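Flavodoxin (Fusobacterium nucleatum, PDB 6OHK) binds flavin mononucleotide and carries electrons, probably serving as a low-potential donor to a number of redox enzymes. Local coordinates at residues E50-V55 / T81-G86. The protein carries 1 engineered substitution. Sequence-based numbering, arbitrary orientation.
Sequences ENLILV and TGKVVG
V85 faces L52 and L54 of the neighbouring strand: its CG2 lies beside L52, 4.0 Å from L52 CD1, and its CG1 meets L54 CD1 at 3.8 Å, the side chains of V85 and L54 crossing at a slant. With CG1 anti to the backbone N (chi1 -176°), V85 turns one methyl to each leucine. The contact joins the N-terminal halves of two adjacent parallel strands, 51-59 and 84-90, in the central sheet of the flavodoxin fold. Four backbone hydrogen bonds lace the pair: L52 gives its N-H to V84 O, and its own O accepts G86 N, while E50 O accepts V84 N and G86 O accepts L54 N. The axes of segments 51-55 and 84-86 cross at -26°. K83 lays its CD against L52 CD1 (3.8 Å), and its ammonium goes on to the carbonyls of F49 and E47. Over the other sheet face N51 and V84 run side by side, OD1 coming to 4.2 Å from V84 CB; the amide is held by K170 N and K5 O. On this face I53 packs against helix 154-166. Where the segments enter the sheet, one water donates to both E50 OE1, salt-bridged to K5, and G82 O, lying 2.8 Å from G82 O.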
ATOM      1  N   GLU A  50       8.245  -3.045  12.288  1.00 10.98           N
ATOM      2  CA  GLU A  50       7.687  -1.778  12.728  1.00 10.51           C
ATOM      3  C   GLU A  50       7.398  -0.842  11.583  1.00 10.20           C
ATOM      4  O   GLU A  50       6.589   0.066  11.747  1.00 12.80           O
ATOM      5  CB  GLU A  50       8.625  -1.094  13.727  1.00 14.07           C
ATOM      6  CG  GLU A  50       8.879  -1.977  14.989  1.00 23.05           C
ATOM      7  CD  GLU A  50       9.625  -1.252  16.106  1.00 48.86           C
ATOM      8  OE1 GLU A  50       9.689  -0.004  16.086  1.00 37.59           O
ATOM      9  OE2 GLU A  50      10.144  -1.943  17.010  1.00 58.12           O
ATOM     10  N   ASN A  51       8.106  -0.995  10.479  1.00  9.39           N
ATOM     11  CA  ASN A  51       7.912  -0.211   9.278  1.00  9.26           C
ATOM     12  C   ASN A  51       7.358  -1.142   8.215  1.00  8.54           C
ATOM     13  O   ASN A  51       7.955  -2.191   7.957  1.00  9.42           O
ATOM     14  CB  ASN A  51       9.255   0.331   8.787  1.00 10.31           C
ATOM     15  CG  ASN A  51       9.897   1.279   9.769  1.00 10.09           C
ATOM     16  OD1 ASN A  51       9.198   2.009  10.466  1.00 11.05           O
ATOM     17  ND2 ASN A  51      11.232   1.286   9.812  1.00 11.02           N
ATOM     18  N   LEU A  52       6.230  -0.778   7.601  1.00  7.98           N
ATOM     19  CA  LEU A  52       5.529  -1.645   6.662  1.00  8.16           C
ATOM     20  C   LEU A  52       5.098  -0.884   5.431  1.00  7.50           C
ATOM     21  O   LEU A  52       4.681   0.272   5.505  1.00  8.61           O
ATOM     22  CB  LEU A  52       4.270  -2.183   7.330  1.00  8.29           C
ATOM     23  CG  LEU A  52       4.488  -3.231   8.415  1.00  9.79           C
ATOM     24  CD1 LEU A  52       3.231  -3.386   9.250  1.00 12.76           C
ATOM     25  CD2 LEU A  52       4.867  -4.575   7.821  1.00 10.04           C
ATOM     26  N   ILE A  53       5.167  -1.569   4.297  1.00  7.88           N
ATOM     27  CA  ILE A  53       4.544  -1.130   3.049  1.00  7.21           C
ATOM     28  C   ILE A  53       3.648  -2.261   2.574  1.00  7.24           C
ATOM     29  O   ILE A  53       4.133  -3.375   2.331  1.00  8.22           O
ATOM     30  CB  ILE A  53       5.606  -0.796   1.996  1.00  7.50           C
ATOM     31  CG1 ILE A  53       6.497   0.351   2.468  1.00  8.60           C
ATOM     32  CG2 ILE A  53       4.938  -0.489   0.641  1.00  9.11           C
ATOM     33  CD1 ILE A  53       7.689   0.628   1.558  1.00  9.74           C
ATOM     34  N   LEU A  54       2.351  -2.007   2.482  1.00  7.37           N
ATOM     35  CA  LEU A  54       1.359  -3.011   2.092  1.00  7.15           C
ATOM     36  C   LEU A  54       0.794  -2.615   0.745  1.00  7.52           C
ATOM     37  O   LEU A  54       0.355  -1.480   0.572  1.00  8.54           O
ATOM     38  CB  LEU A  54       0.225  -3.089   3.122  1.00  8.01           C
ATOM     39  CG  LEU A  54       0.646  -3.148   4.589  1.00  8.86           C
ATOM     40  CD1 LEU A  54      -0.603  -3.294   5.452  1.00 10.58           C
ATOM     41  CD2 LEU A  54       1.631  -4.255   4.905  1.00  8.50           C
ATOM     42  N   VAL A  55       0.850  -3.529  -0.217  1.00  7.01           N
ATOM     43  CA  VAL A  55       0.569  -3.242  -1.625  1.00  7.88           C
ATOM     44  C   VAL A  55      -0.506  -4.190  -2.129  1.00  7.86           C
ATOM     45  O   VAL A  55      -0.404  -5.406  -1.964  1.00  8.13           O
ATOM     46  CB  VAL A  55       1.841  -3.423  -2.469  1.00  8.71           C
ATOM     47  CG1 VAL A  55       1.582  -2.983  -3.903  1.00  9.64           C
ATOM     48  CG2 VAL A  55       3.043  -2.720  -1.856  1.00  8.85           C
ATOM     49  N   THR A  81       0.075  -1.301  17.211  1.00 13.00           N
ATOM     50  CA  THR A  81       0.612  -0.223  18.044  1.00 12.52           C
ATOM     51  C   THR A  81       2.085  -0.041  17.755  1.00 11.36           C
ATOM     52  O   THR A  81       2.831  -1.008  17.724  1.00 13.68           O
ATOM     53  CB  THR A  81       0.405  -0.554  19.523  1.00 13.93           C
ATOM     54  OG1 THR A  81      -0.994  -0.707  19.753  1.00 17.63           O
ATOM     55  CG2 THR A  81       0.939   0.576  20.398  1.00 18.24           C
ATOM     56  N   GLY A  82       2.500   1.190  17.519  1.00 13.00           N
ATOM     57  CA  GLY A  82       3.890   1.477  17.259  1.00 14.16           C
ATOM     58  C   GLY A  82       4.342   1.239  15.836  1.00 13.67           C
ATOM     59  O   GLY A  82       5.471   1.620  15.498  1.00 15.35           O
ATOM     60  N   LYS A  83       3.508   0.644  14.991  1.00 10.68           N
ATOM     61  CA  LYS A  83       3.859   0.405  13.603  1.00 10.30           C
ATOM     62  C   LYS A  83       3.507   1.593  12.744  1.00 10.13           C
ATOM     63  O   LYS A  83       2.551   2.323  13.005  1.00 11.58           O
ATOM     64  CB  LYS A  83       3.208  -0.864  13.075  1.00 11.54           C
ATOM     65  CG  LYS A  83       3.552  -2.114  13.882  1.00 12.35           C
ATOM     66  CD  LYS A  83       3.108  -3.349  13.095  1.00 13.70           C
ATOM     67  CE  LYS A  83       3.215  -4.645  13.897  1.00 16.53           C
ATOM     68  NZ  LYS A  83       4.604  -4.896  14.380  1.00 17.46           N
ATOM     69  N   VAL A  84       4.303   1.778  11.698  1.00 10.09           N
ATOM     70  CA  VAL A  84       4.159   2.857  10.743  1.00  9.54           C
ATOM     71  C   VAL A  84       3.982   2.213   9.378  1.00  9.00           C
ATOM     72  O   VAL A  84       4.844   1.438   8.938  1.00  9.89           O
ATOM     73  CB  VAL A  84       5.404   3.752  10.759  1.00 10.12           C
ATOM     74  CG1 VAL A  84       5.231   4.898   9.787  1.00 11.72           C
ATOM     75  CG2 VAL A  84       5.663   4.276  12.170  1.00 12.30           C
ATOM     76  N   VAL A  85       2.860   2.498   8.716  1.00  8.63           N
ATOM     77  CA  VAL A  85       2.438   1.745   7.540  1.00  8.11           C
ATOM     78  C   VAL A  85       2.157   2.684   6.382  1.00  8.34           C
ATOM     79  O   VAL A  85       1.382   3.646   6.536  1.00  9.77           O
ATOM     80  CB  VAL A  85       1.176   0.951   7.870  1.00  9.03           C
ATOM     81  CG1 VAL A  85       0.763   0.074   6.717  1.00 11.64           C
ATOM     82  CG2 VAL A  85       1.368   0.133   9.136  1.00 11.63           C
ATOM     83  N   GLY A  86       2.730   2.387   5.229  1.00  7.93           N
ATOM     84  CA  GLY A  86       2.326   2.998   3.972  1.00  8.52           C
ATOM     85  C   GLY A  86       1.559   1.998   3.129  1.00  7.62           C
ATOM     86  O   GLY A  86       1.925   0.820   3.078  1.00  8.50           O
TER
HETATM   87  O   HOH W   1       7.630   0.997  17.131  1.00 32.35           O